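Long-range contact in lectin (PDB 2EIG), which probably binds L-fucosyl-containing sugars as a calcium- and manganese-dependent seed lectin of the legume family: residues A[71-85]-A[202-216]. Numbering follows the deposited sequence.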
ATOM      1  N   SER A  71      16.394  26.616 -10.893  1.00 17.85           N
ATOM      2  CA  SER A  71      17.523  27.201 -11.612  1.00 18.63           C
ATOM      3  C   SER A  71      18.578  27.676 -10.672  1.00 19.07           C
ATOM      4  O   SER A  71      18.275  28.310  -9.645  1.00 16.98           O
ATOM      5  CB  SER A  71      17.068  28.361 -12.493  1.00 19.30           C
ATOM      6  OG  SER A  71      16.145  27.879 -13.418  1.00 18.87           O
ATOM      7  N   ASN A  72      19.820  27.383 -11.049  1.00 20.82           N
ATOM      8  CA  ASN A  72      21.003  27.889 -10.320  1.00 21.29           C
ATOM      9  C   ASN A  72      21.072  29.416 -10.336  1.00 21.03           C
ATOM     10  O   ASN A  72      20.594  30.036 -11.250  1.00 20.49           O
ATOM     11  CB  ASN A  72      22.295  27.360 -10.960  1.00 22.12           C
ATOM     12  CG  ASN A  72      22.472  25.884 -10.794  1.00 24.23           C
ATOM     13  OD1 ASN A  72      21.637  25.209 -10.202  1.00 19.79           O
ATOM     14  ND2 ASN A  72      23.581  25.353 -11.355  1.00 27.17           N
ATOM     15  N   VAL A  73      21.648  29.999  -9.301  1.00 21.17           N
ATOM     16  CA  VAL A  73      21.827  31.428  -9.205  1.00 22.35           C
ATOM     17  C   VAL A  73      23.305  31.689  -8.903  1.00 23.63           C
ATOM     18  O   VAL A  73      23.870  31.071  -7.994  1.00 23.00           O
ATOM     19  CB  VAL A  73      21.055  32.056  -8.000  1.00 21.69           C
ATOM     20  CG1 VAL A  73      21.220  33.589  -7.988  1.00 21.94           C
ATOM     21  CG2 VAL A  73      19.599  31.679  -7.997  1.00 22.36           C
ATOM     22  N   GLN A  74      24.039  32.408  -9.732  1.00 26.47           N
ATOM     23  CA  GLN A  74      24.558  31.877 -10.934  1.00 28.82           C
ATOM     24  C   GLN A  74      25.664  30.949 -10.335  1.00 28.37           C
ATOM     25  O   GLN A  74      25.652  29.763 -10.609  1.00 29.94           O
ATOM     26  CB  GLN A  74      25.093  32.989 -11.877  1.00 30.06           C
ATOM     27  CG  GLN A  74      23.971  33.642 -12.788  1.00 35.15           C
ATOM     28  CD  GLN A  74      22.996  34.609 -12.012  1.00 39.41           C
ATOM     29  OE1 GLN A  74      21.761  34.398 -12.003  1.00 37.35           O
ATOM     30  NE2 GLN A  74      23.565  35.696 -11.387  1.00 40.13           N
ATOM     31  N   ARG A  75      26.533  31.423  -9.431  1.00 28.71           N
ATOM     32  CA  ARG A  75      27.567  30.479  -8.850  1.00 28.35           C
ATOM     33  C   ARG A  75      27.229  29.810  -7.505  1.00 27.62           C
ATOM     34  O   ARG A  75      27.960  28.923  -7.041  1.00 27.08           O
ATOM     35  CB  ARG A  75      29.018  31.076  -8.838  1.00 29.15           C
ATOM     36  CG  ARG A  75      29.368  31.970  -7.618  1.00 32.03           C
ATOM     37  CD  ARG A  75      28.081  32.718  -7.121  1.00 37.89           C
ATOM     38  NE  ARG A  75      28.335  33.962  -6.428  1.00 43.75           N
ATOM     39  CZ  ARG A  75      27.552  35.038  -6.516  1.00 48.39           C
ATOM     40  NH1 ARG A  75      27.872  36.162  -5.853  1.00 48.95           N
ATOM     41  NH2 ARG A  75      26.453  35.002  -7.283  1.00 50.37           N
ATOM     42  N   TYR A  76      26.132  30.226  -6.866  1.00 27.26           N
ATOM     43  CA  TYR A  76      25.791  29.690  -5.547  1.00 25.76           C
ATOM     44  C   TYR A  76      25.399  28.216  -5.645  1.00 25.34           C
ATOM     45  O   TYR A  76      24.809  27.773  -6.654  1.00 24.55           O
ATOM     46  CB  TYR A  76      24.668  30.470  -4.876  1.00 26.15           C
ATOM     47  CG  TYR A  76      24.915  31.934  -4.614  1.00 27.43           C
ATOM     48  CD1 TYR A  76      24.177  32.909  -5.301  1.00 28.05           C
ATOM     49  CD2 TYR A  76      25.825  32.356  -3.654  1.00 26.20           C
ATOM     50  CE1 TYR A  76      24.361  34.259  -5.067  1.00 28.92           C
ATOM     51  CE2 TYR A  76      26.039  33.734  -3.425  1.00 28.02           C
ATOM     52  CZ  TYR A  76      25.288  34.676  -4.123  1.00 27.85           C
ATOM     53  OH  TYR A  76      25.454  36.033  -3.889  1.00 27.72           O
ATOM     54  N   PRO A  77      25.717  27.436  -4.588  1.00 23.77           N
ATOM     55  CA  PRO A  77      25.215  26.062  -4.644  1.00 22.89           C
ATOM     56  C   PRO A  77      23.658  26.046  -4.422  1.00 20.85           C
ATOM     57  O   PRO A  77      23.107  26.972  -3.836  1.00 19.05           O
ATOM     58  CB  PRO A  77      26.027  25.333  -3.548  1.00 23.48           C
ATOM     59  CG  PRO A  77      26.462  26.389  -2.585  1.00 23.81           C
ATOM     60  CD  PRO A  77      26.451  27.734  -3.339  1.00 24.91           C
ATOM     61  N   PRO A  78      22.954  25.043  -4.970  1.00 20.58           N
ATOM     62  CA  PRO A  78      21.488  25.106  -4.814  1.00 20.07           C
ATOM     63  C   PRO A  78      20.974  24.782  -3.404  1.00 19.44           C
ATOM     64  O   PRO A  78      21.494  23.856  -2.720  1.00 18.71           O
ATOM     65  CB  PRO A  78      20.961  24.047  -5.782  1.00 20.00           C
ATOM     66  CG  PRO A  78      22.101  23.196  -6.149  1.00 22.07           C
ATOM     67  CD  PRO A  78      23.397  23.846  -5.701  1.00 20.71           C
ATOM     68  N   THR A  79      19.941  25.525  -3.006  1.00 18.29           N
ATOM     69  CA  THR A  79      19.069  25.202  -1.882  1.00 18.08           C
ATOM     70  C   THR A  79      17.834  26.075  -1.991  1.00 17.82           C
ATOM     71  O   THR A  79      17.869  27.050  -2.703  1.00 18.64           O
ATOM     72  CB  THR A  79      19.717  25.353  -0.473  1.00 18.18           C
ATOM     73  OG1 THR A  79      19.540  26.656   0.081  1.00 16.59           O
ATOM     74  CG2 THR A  79      21.147  24.986  -0.480  1.00 22.33           C
ATOM     75  N   ASP A  80      16.730  25.689  -1.344  1.00 18.04           N
ATOM     76  CA  ASP A  80      16.658  24.432  -0.594  1.00 16.53           C
ATOM     77  C   ASP A  80      15.668  23.469  -1.195  1.00 16.12           C
ATOM     78  O   ASP A  80      15.770  22.285  -1.035  1.00 17.03           O
ATOM     79  CB  ASP A  80      16.275  24.730   0.858  1.00 17.29           C
ATOM     80  CG  ASP A  80      17.488  24.854   1.760  1.00 17.08           C
ATOM     81  OD1 ASP A  80      17.946  23.783   2.190  1.00 19.10           O
ATOM     82  OD2 ASP A  80      17.954  26.006   2.009  1.00 16.87           O
ATOM     83  N   GLY A  81      14.641  23.989  -1.826  1.00 15.20           N
ATOM     84  CA  GLY A  81      13.747  23.125  -2.549  1.00 15.70           C
ATOM     85  C   GLY A  81      12.427  23.804  -2.636  1.00 14.13           C
ATOM     86  O   GLY A  81      12.273  24.889  -2.103  1.00 13.94           O
ATOM     87  N   VAL A  82      11.510  23.154  -3.334  1.00 14.73           N
ATOM     88  CA  VAL A  82      10.129  23.583  -3.406  1.00 15.21           C
ATOM     89  C   VAL A  82       9.284  22.322  -3.133  1.00 14.36           C
ATOM     90  O   VAL A  82       9.635  21.209  -3.539  1.00 14.92           O
ATOM     91  CB  VAL A  82       9.780  24.267  -4.792  1.00 14.85           C
ATOM     92  CG1 VAL A  82      10.174  23.376  -5.998  1.00 14.55           C
ATOM     93  CG2 VAL A  82       8.255  24.657  -4.882  1.00 14.63           C
ATOM     94  N   VAL A  83       8.197  22.505  -2.399  1.00 13.13           N
ATOM     95  CA  VAL A  83       7.275  21.415  -2.137  1.00 13.04           C
ATOM     96  C   VAL A  83       5.872  21.721  -2.575  1.00 12.39           C
ATOM     97  O   VAL A  83       5.477  22.859  -2.525  1.00 12.01           O
ATOM     98  CB  VAL A  83       7.323  20.997  -0.644  1.00 12.72           C
ATOM     99  CG1 VAL A  83       8.805  21.020  -0.176  1.00 12.97           C
ATOM    100  CG2 VAL A  83       6.411  21.880   0.239  1.00 10.79           C
ATOM    101  N   PHE A  84       5.153  20.694  -3.020  1.00 12.27           N
ATOM    102  CA  PHE A  84       3.726  20.684  -2.996  1.00 13.09           C
ATOM    103  C   PHE A  84       3.257  20.117  -1.636  1.00 13.79           C
ATOM    104  O   PHE A  84       3.732  19.069  -1.189  1.00 14.11           O
ATOM    105  CB  PHE A  84       3.116  19.830  -4.128  1.00 13.16           C
ATOM    106  CG  PHE A  84       1.608  19.730  -4.026  1.00 16.48           C
ATOM    107  CD1 PHE A  84       0.794  20.786  -4.475  1.00 18.91           C
ATOM    108  CD2 PHE A  84       1.011  18.649  -3.398  1.00 16.56           C
ATOM    109  CE1 PHE A  84      -0.577  20.719  -4.345  1.00 17.08           C
ATOM    110  CE2 PHE A  84      -0.352  18.560  -3.266  1.00 20.25           C
ATOM    111  CZ  PHE A  84      -1.168  19.588  -3.755  1.00 16.77           C
ATOM    112  N   PHE A  85       2.347  20.814  -0.993  1.00 12.73           N
ATOM    113  CA  PHE A  85       1.903  20.454   0.336  1.00 13.59           C
ATOM    114  C   PHE A  85       0.422  20.754   0.648  1.00 13.41           C
ATOM    115  O   PHE A  85      -0.198  21.685   0.089  1.00 12.81           O
ATOM    116  CB  PHE A  85       2.833  21.006   1.458  1.00 11.87           C
ATOM    117  CG  PHE A  85       2.613  22.476   1.848  1.00 12.21           C
ATOM    118  CD1 PHE A  85       2.221  22.794   3.126  1.00 10.44           C
ATOM    119  CD2 PHE A  85       2.917  23.528   0.968  1.00 10.18           C
ATOM    120  CE1 PHE A  85       2.079  24.137   3.558  1.00 14.35           C
ATOM    121  CE2 PHE A  85       2.746  24.893   1.375  1.00 14.66           C
ATOM    122  CZ  PHE A  85       2.355  25.192   2.672  1.00 11.95           C
ATOM    123  N   VAL A 202      -3.977  23.706  -0.239  1.00 14.58           N
ATOM    124  CA  VAL A 202      -3.065  23.053  -1.187  1.00 14.19           C
ATOM    125  C   VAL A 202      -2.261  24.173  -1.760  1.00 14.37           C
ATOM    126  O   VAL A 202      -2.764  25.326  -1.926  1.00 14.90           O
ATOM    127  CB  VAL A 202      -3.798  22.230  -2.296  1.00 13.57           C
ATOM    128  CG1 VAL A 202      -4.562  21.120  -1.623  1.00 15.52           C
ATOM    129  CG2 VAL A 202      -4.781  23.139  -3.141  1.00 11.56           C
ATOM    130  N   GLY A 203      -1.013  23.846  -2.055  1.00 14.46           N
ATOM    131  CA  GLY A 203      -0.113  24.792  -2.630  1.00 14.89           C
ATOM    132  C   GLY A 203       1.338  24.420  -2.464  1.00 14.62           C
ATOM    133  O   GLY A 203       1.723  23.255  -2.351  1.00 14.56           O
ATOM    134  N   PHE A 204       2.166  25.447  -2.498  1.00 15.47           N
ATOM    135  CA  PHE A 204       3.598  25.244  -2.588  1.00 14.81           C
ATOM    136  C   PHE A 204       4.293  26.036  -1.526  1.00 14.79           C
ATOM    137  O   PHE A 204       3.832  27.099  -1.132  1.00 14.00           O
ATOM    138  CB  PHE A 204       4.123  25.700  -3.955  1.00 13.87           C
ATOM    139  CG  PHE A 204       3.457  25.026  -5.101  1.00 16.14           C
ATOM    140  CD1 PHE A 204       2.360  25.636  -5.737  1.00 14.01           C
ATOM    141  CD2 PHE A 204       3.918  23.775  -5.567  1.00 13.02           C
ATOM    142  CE1 PHE A 204       1.741  25.004  -6.810  1.00 13.25           C
ATOM    143  CE2 PHE A 204       3.282  23.141  -6.660  1.00 13.63           C
ATOM    144  CZ  PHE A 204       2.191  23.780  -7.275  1.00 16.47           C
ATOM    145  N   SER A 205       5.417  25.493  -1.078  1.00 13.84           N
ATOM    146  CA  SER A 205       6.306  26.187  -0.217  1.00 13.88           C
ATOM    147  C   SER A 205       7.704  25.999  -0.765  1.00 13.97           C
ATOM    148  O   SER A 205       8.056  24.917  -1.249  1.00 13.57           O
ATOM    149  CB  SER A 205       6.213  25.611   1.205  1.00 13.67           C
ATOM    150  OG  SER A 205       7.150  26.246   2.012  1.00 15.35           O
ATOM    151  N   ALA A 206       8.503  27.048  -0.665  1.00 14.51           N
ATOM    152  CA  ALA A 206       9.875  27.008  -1.162  1.00 15.01           C
ATOM    153  C   ALA A 206      10.762  27.889  -0.324  1.00 13.51           C
ATOM    154  O   ALA A 206      10.318  28.886   0.189  1.00 15.61           O
ATOM    155  CB  ALA A 206       9.912  27.447  -2.624  1.00 14.42           C
ATOM    156  N   THR A 207      12.026  27.507  -0.153  1.00 13.86           N
ATOM    157  CA  THR A 207      12.954  28.289   0.617  1.00 13.12           C
ATOM    158  C   THR A 207      14.296  28.294  -0.101  1.00 14.30           C
ATOM    159  O   THR A 207      14.591  27.435  -0.910  1.00 13.93           O
ATOM    160  CB  THR A 207      13.250  27.687   2.033  1.00 12.72           C
ATOM    161  OG1 THR A 207      13.575  26.297   1.865  1.00 12.64           O
ATOM    162  CG2 THR A 207      12.073  27.865   2.964  1.00 11.46           C
ATOM    163  N   THR A 208      15.088  29.296   0.233  1.00 15.82           N
ATOM    164  CA  THR A 208      16.465  29.409  -0.223  1.00 17.25           C
ATOM    165  C   THR A 208      17.201  29.879   1.034  1.00 17.17           C
ATOM    166  O   THR A 208      16.605  30.281   2.023  1.00 16.03           O
ATOM    167  CB  THR A 208      16.621  30.438  -1.346  1.00 16.53           C
ATOM    168  OG1 THR A 208      16.150  31.703  -0.875  1.00 17.61           O
ATOM    169  CG2 THR A 208      15.828  30.024  -2.627  1.00 16.56           C
ATOM    170  N   TRP A 209      18.505  29.803   0.977  1.00 19.05           N
ATOM    171  CA  TRP A 209      19.300  30.008   2.157  1.00 19.87           C
ATOM    172  C   TRP A 209      20.296  31.150   1.837  1.00 21.17           C
ATOM    173  O   TRP A 209      19.986  32.073   1.063  1.00 21.57           O
ATOM    174  CB  TRP A 209      19.969  28.677   2.550  1.00 20.04           C
ATOM    175  CG  TRP A 209      20.602  28.661   3.880  1.00 21.03           C
ATOM    176  CD1 TRP A 209      21.914  28.399   4.157  1.00 22.95           C
ATOM    177  CD2 TRP A 209      19.974  28.942   5.135  1.00 22.69           C
ATOM    178  NE1 TRP A 209      22.143  28.513   5.493  1.00 22.23           N
ATOM    179  CE2 TRP A 209      20.970  28.839   6.126  1.00 22.24           C
ATOM    180  CE3 TRP A 209      18.656  29.249   5.520  1.00 19.94           C
ATOM    181  CZ2 TRP A 209      20.694  29.003   7.503  1.00 22.01           C
ATOM    182  CZ3 TRP A 209      18.390  29.480   6.882  1.00 21.99           C
ATOM    183  CH2 TRP A 209      19.405  29.338   7.855  1.00 22.51           C
ATOM    184  N   ASN A 210      21.471  31.097   2.445  1.00 20.43           N
ATOM    185  CA  ASN A 210      22.490  32.085   2.193  1.00 20.45           C
ATOM    186  C   ASN A 210      23.756  31.454   2.731  1.00 19.50           C
ATOM    187  O   ASN A 210      23.834  31.218   3.932  1.00 20.10           O
ATOM    188  CB  ASN A 210      22.162  33.400   2.920  1.00 20.59           C
ATOM    189  CG  ASN A 210      23.081  34.548   2.520  1.00 23.77           C
ATOM    190  OD1 ASN A 210      22.759  35.723   2.755  1.00 25.69           O
ATOM    191  ND2 ASN A 210      24.218  34.223   1.903  1.00 20.57           N
ATOM    192  N   PRO A 211      24.741  31.172   1.852  1.00 20.61           N
ATOM    193  CA  PRO A 211      24.777  31.455   0.381  1.00 20.84           C
ATOM    194  C   PRO A 211      23.890  30.626  -0.554  1.00 21.43           C
ATOM    195  O   PRO A 211      23.687  31.030  -1.684  1.00 20.85           O
ATOM    196  CB  PRO A 211      26.226  31.136   0.014  1.00 21.79           C
ATOM    197  CG  PRO A 211      26.653  30.083   1.052  1.00 21.86           C
ATOM    198  CD  PRO A 211      26.003  30.563   2.319  1.00 19.12           C
ATOM    199  N   GLU A 212      23.430  29.450  -0.121  1.00 22.43           N
ATOM    200  CA  GLU A 212      22.855  28.463  -1.027  1.00 21.93           C
ATOM    201  C   GLU A 212      21.476  28.968  -1.467  1.00 21.44           C
ATOM    202  O   GLU A 212      20.727  29.475  -0.671  1.00 22.43           O
ATOM    203  CB  GLU A 212      22.698  27.103  -0.324  1.00 22.76           C
ATOM    204  CG  GLU A 212      23.959  26.247  -0.066  1.00 24.67           C
ATOM    205  CD  GLU A 212      24.599  26.535   1.235  1.00 27.06           C
ATOM    206  OE1 GLU A 212      24.319  27.585   1.839  1.00 25.85           O
ATOM    207  OE2 GLU A 212      25.394  25.686   1.672  1.00 30.92           O
ATOM    208  N   ARG A 213      21.125  28.791  -2.723  1.00 20.47           N
ATOM    209  CA  ARG A 213      19.863  29.345  -3.215  1.00 20.40           C
ATOM    210  C   ARG A 213      19.657  28.887  -4.621  1.00 20.01           C
ATOM    211  O   ARG A 213      20.575  28.409  -5.275  1.00 21.12           O
ATOM    212  CB  ARG A 213      19.879  30.862  -3.167  1.00 20.93           C
ATOM    213  CG  ARG A 213      20.877  31.482  -4.179  1.00 21.30           C
ATOM    214  CD  ARG A 213      21.007  32.916  -3.848  1.00 23.56           C
ATOM    215  NE  ARG A 213      22.056  33.100  -2.850  1.00 24.62           N
ATOM    216  CZ  ARG A 213      22.227  34.226  -2.167  1.00 26.49           C
ATOM    217  NH1 ARG A 213      21.356  35.209  -2.343  1.00 21.83           N
ATOM    218  NH2 ARG A 213      23.240  34.352  -1.299  1.00 23.80           N
ATOM    219  N   GLU A 214      18.427  29.004  -5.075  1.00 19.67           N
ATOM    220  CA  GLU A 214      18.077  28.698  -6.444  1.00 18.99           C
ATOM    221  C   GLU A 214      16.705  29.351  -6.721  1.00 17.90           C
ATOM    222  O   GLU A 214      16.001  29.738  -5.786  1.00 16.22           O
ATOM    223  CB  GLU A 214      18.011  27.179  -6.675  1.00 18.29           C
ATOM    224  CG  GLU A 214      16.977  26.534  -5.804  1.00 19.28           C
ATOM    225  CD  GLU A 214      16.951  25.025  -5.848  1.00 22.91           C
ATOM    226  OE1 GLU A 214      17.535  24.409  -6.791  1.00 20.36           O
ATOM    227  OE2 GLU A 214      16.293  24.463  -4.926  1.00 19.79           O
ATOM    228  N   ARG A 215      16.343  29.476  -7.992  1.00 17.37           N
ATOM    229  CA  ARG A 215      14.973  29.809  -8.348  1.00 16.85           C
ATOM    230  C   ARG A 215      14.128  28.521  -8.239  1.00 17.12           C
ATOM    231  O   ARG A 215      14.652  27.410  -8.467  1.00 16.26           O
ATOM    232  CB  ARG A 215      14.916  30.346  -9.785  1.00 17.63           C
ATOM    233  CG  ARG A 215      15.748  31.658 -10.065  1.00 15.56           C
ATOM    234  CD  ARG A 215      15.290  32.400 -11.330  1.00 17.94           C
ATOM    235  NE  ARG A 215      13.862  32.729 -11.239  1.00 20.74           N
ATOM    236  CZ  ARG A 215      13.348  33.761 -10.577  1.00 18.66           C
ATOM    237  NH1 ARG A 215      14.128  34.648  -9.970  1.00 16.21           N
ATOM    238  NH2 ARG A 215      12.023  33.909 -10.547  1.00 18.76           N
ATOM    239  N   HIS A 216      12.846  28.678  -7.896  1.00 15.99           N
ATOM    240  CA  HIS A 216      11.812  27.651  -8.100  1.00 15.93           C
ATOM    241  C   HIS A 216      10.670  28.359  -8.759  1.00 15.62           C
ATOM    242  O   HIS A 216       9.993  29.142  -8.140  1.00 15.29           O
ATOM    243  CB  HIS A 216      11.323  27.037  -6.786  1.00 14.60           C
ATOM    244  CG  HIS A 216      12.415  26.811  -5.799  1.00 13.13           C
ATOM    245  ND1 HIS A 216      12.727  27.739  -4.837  1.00 14.26           N
ATOM    246  CD2 HIS A 216      13.311  25.799  -5.650  1.00 13.67           C
ATOM    247  CE1 HIS A 216      13.741  27.299  -4.105  1.00 12.80           C
ATOM    248  NE2 HIS A 216      14.096  26.117  -4.555  1.00 11.14           N
TER
HETATM  249  O   HOH W   1      22.202  28.198  -7.333  1.00 23.91           O
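In the seven-stranded sheet of the legume lectin sandwich, strand 81-88 runs antiparallel to strand 199-208, and the loop leading into the first packs against the loop leaving the second beside the calcium site. Val83 N donates to Ser205 O at 2.7 Å, and Phe85 N to Gly203 O. At the metal end, a classic beta bulge sets Asp80 and Gly81 opposite Thr207: Asp80 N donates to Thr207 O at 2.8 Å, while Gly81 O receives Thr207 N. A cis peptide precedes Asp80, as in other legume lectins, and its side chain, about 4 Å from the calcium, probably lines the sugar site; Thr79 OG1 bonds to its OD2 from above the carboxylate.

On the face carrying Val82 and Phe84, turned toward the second sheet of the sandwich, Phe84 presents its edge to the face of Phe204, planes 72° apart, and its CZ reaches Val202 CB at 4.0 Å. Val82 packs against Ala206 and His216, whose NE2 donates to Glu214 OE2 at 2.8 Å and ND1 to Met30 O; that carboxylate also binds Ser121 and Arg153.

Farther out, the Arg213 guanidinium stacks on Tyr76, planes 21° apart, with CZ 3.7 Å from the ring centroid in a cation-pi contact. A bend at chi3 (88°) turns it over the ring, and Arg213 NE, donating to Pro211 O, limits rotation. Arg75 covers the opposite face of Tyr76.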